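Local coordinates for conjugal transfer protein (Escherichia coli, PDB 5I97) that probably serves as the periplasmic VirB8-like part of a conjugative type IV secretion system, a membrane component of the DNA-transfer channel, at residues Ala128-Glu133 / Thr154-Asn159. Residues are numbered along the deposited sequence; the frame is centred on the assembly and turned at random.
Sequences AIMGYE and TSYRVN
Thr154 and Ser155 both sit opposite Gly131, a classic beta bulge in the antiparallel pairing of strands 124-134 and 151-160, neighbours in the sheet. Thr154 N donates to Gly131 O at 2.6 Å, coming from above the carbonyl plane, and Ser155 N adds a weak, longer bond to the same oxygen. The Thr154 methyl CG2 lies across the extended Glu133 side chain, 3.5 Å from its CG, while the carboxylate of Glu133 goes on to a salt bridge with Arg152. Thr154 OG1 and Ser155 OG both lie close to the Gly131 backbone. Ser155 O takes the N-H of Gly131 in a nearly straight bond (169° at the hydrogen), and a water links Ser155 OG to Ile129 O.

Tyr156 is on the other face, running alongside Met130. With its CG anti to the backbone N (chi1 -171°), the ring offers CD1 to Met130 CG at 3.9 Å; the methionine, bent at chi3, brings CE to the same CD1-CE1 bond, 4.0 Å from CE1, and SD to the edge, 5.4 Å from the centroid, a Met-aromatic contact. Helix 27-42 covers these two side chains: Tyr37 meets the Tyr156 ring edge-to-face and the Tyr156 hydroxyl is hydrogen-bonded to Glu42.

Arg157 pairs with Ile129 through two backbone bonds, Ile129 N to Arg157 O at 2.9 Å and a longer return bond. Its extended side chain runs beside the isoleucine, laying one guanidinium face over Ile129 CG1. Val158 returns to the face of Tyr156, CG2 4.0 Å from Ala128 CB, and both touch Phe108 of strand 103-114.

The chemistry thus differs by face: Met130 and Tyr156 pack against the helix, in keeping with the NTF2-like fold of VirB8 proteins, with the Tyr156 hydroxyl as polar exception, whereas Ser155, Arg157 and the water share the reverse side with Ile129.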
# COMPACT_ATOMS: atom_id res chain seq x y z
N ALA A 128 -8.54 -17.54 12.99
CA ALA A 128 -7.37 -18.32 13.36
C ALA A 128 -7.41 -18.72 14.83
O ALA A 128 -7.41 -17.86 15.71
CB ALA A 128 -6.10 -17.55 13.06
N ILE A 129 -7.50 -20.02 15.09
CA ILE A 129 -7.41 -20.55 16.45
C ILE A 129 -5.98 -20.98 16.75
O ILE A 129 -5.47 -21.90 16.13
CB ILE A 129 -8.36 -21.75 16.66
CG1 ILE A 129 -9.78 -21.40 16.23
CG2 ILE A 129 -8.30 -22.22 18.11
CD1 ILE A 129 -10.41 -20.27 16.99
N MET A 130 -5.35 -20.33 17.71
CA MET A 130 -3.92 -20.53 17.91
C MET A 130 -3.59 -20.99 19.31
O MET A 130 -4.21 -20.55 20.28
CB MET A 130 -3.19 -19.22 17.61
CG MET A 130 -3.67 -18.52 16.35
SD MET A 130 -2.87 -16.94 16.11
CE MET A 130 -1.14 -17.42 16.07
N GLY A 131 -2.60 -21.86 19.42
CA GLY A 131 -2.02 -22.20 20.70
C GLY A 131 -0.65 -21.57 20.76
O GLY A 131 0.06 -21.55 19.76
N TYR A 132 -0.28 -20.99 21.90
CA TYR A 132 1.01 -20.34 22.01
C TYR A 132 1.63 -20.46 23.40
O TYR A 132 0.99 -20.87 24.36
CB TYR A 132 0.90 -18.87 21.62
CG TYR A 132 0.12 -18.03 22.59
CD1 TYR A 132 -1.26 -17.98 22.54
CD2 TYR A 132 0.76 -17.28 23.57
CE1 TYR A 132 -1.98 -17.22 23.43
CE2 TYR A 132 0.06 -16.52 24.46
CZ TYR A 132 -1.31 -16.49 24.39
OH TYR A 132 -2.02 -15.72 25.28
N GLU A 133 2.94 -20.23 23.44
CA GLU A 133 3.74 -20.30 24.66
C GLU A 133 5.07 -19.58 24.43
O GLU A 133 5.43 -19.33 23.28
CB GLU A 133 3.98 -21.75 25.06
CG GLU A 133 4.75 -22.56 24.03
CD GLU A 133 5.04 -23.98 24.49
OE1 GLU A 133 4.28 -24.49 25.34
OE2 GLU A 133 6.02 -24.58 24.00
N THR A 154 1.93 -23.16 19.06
CA THR A 154 1.91 -24.59 19.35
C THR A 154 0.81 -25.34 18.60
O THR A 154 0.83 -26.57 18.53
CB THR A 154 1.75 -24.86 20.85
OG1 THR A 154 0.48 -24.37 21.29
CG2 THR A 154 2.84 -24.17 21.62
N SER A 155 -0.19 -24.61 18.14
CA SER A 155 -1.19 -25.18 17.25
C SER A 155 -1.77 -24.05 16.41
O SER A 155 -1.81 -22.91 16.84
CB SER A 155 -2.28 -25.91 18.03
OG SER A 155 -3.16 -25.01 18.65
N TYR A 156 -2.19 -24.37 15.19
CA TYR A 156 -2.63 -23.34 14.28
C TYR A 156 -3.60 -23.89 13.26
O TYR A 156 -3.28 -24.77 12.48
CB TYR A 156 -1.42 -22.71 13.58
CG TYR A 156 -1.74 -21.48 12.77
CD1 TYR A 156 -1.86 -20.24 13.37
CD2 TYR A 156 -1.91 -21.56 11.40
CE1 TYR A 156 -2.14 -19.12 12.64
CE2 TYR A 156 -2.19 -20.44 10.66
CZ TYR A 156 -2.31 -19.22 11.29
OH TYR A 156 -2.58 -18.10 10.57
N ARG A 157 -4.81 -23.37 13.29
CA ARG A 157 -5.78 -23.75 12.28
C ARG A 157 -6.63 -22.55 11.92
O ARG A 157 -7.06 -21.77 12.78
CB ARG A 157 -6.60 -24.95 12.77
CG ARG A 157 -7.62 -24.67 13.82
CD ARG A 157 -8.45 -25.91 14.10
NE ARG A 157 -9.31 -25.75 15.27
CZ ARG A 157 -10.58 -25.35 15.24
NH1 ARG A 157 -11.17 -25.08 14.08
NH2 ARG A 157 -11.26 -25.24 16.38
N VAL A 158 -6.84 -22.39 10.62
CA VAL A 158 -7.60 -21.28 10.08
C VAL A 158 -8.84 -21.81 9.40
O VAL A 158 -8.80 -22.84 8.74
CB VAL A 158 -6.75 -20.45 9.10
CG1 VAL A 158 -7.57 -19.33 8.48
CG2 VAL A 158 -5.53 -19.89 9.82
N ASN A 159 -9.94 -21.10 9.57
CA ASN A 159 -11.20 -21.44 8.94
C ASN A 159 -11.84 -20.17 8.46
O ASN A 159 -11.59 -19.10 9.02
CB ASN A 159 -12.15 -22.17 9.90
CG ASN A 159 -11.55 -23.43 10.47
OD1 ASN A 159 -11.38 -23.56 11.67
ND2 ASN A 159 -11.27 -24.38 9.60
O HOH W 1 -5.16 -24.42 17.24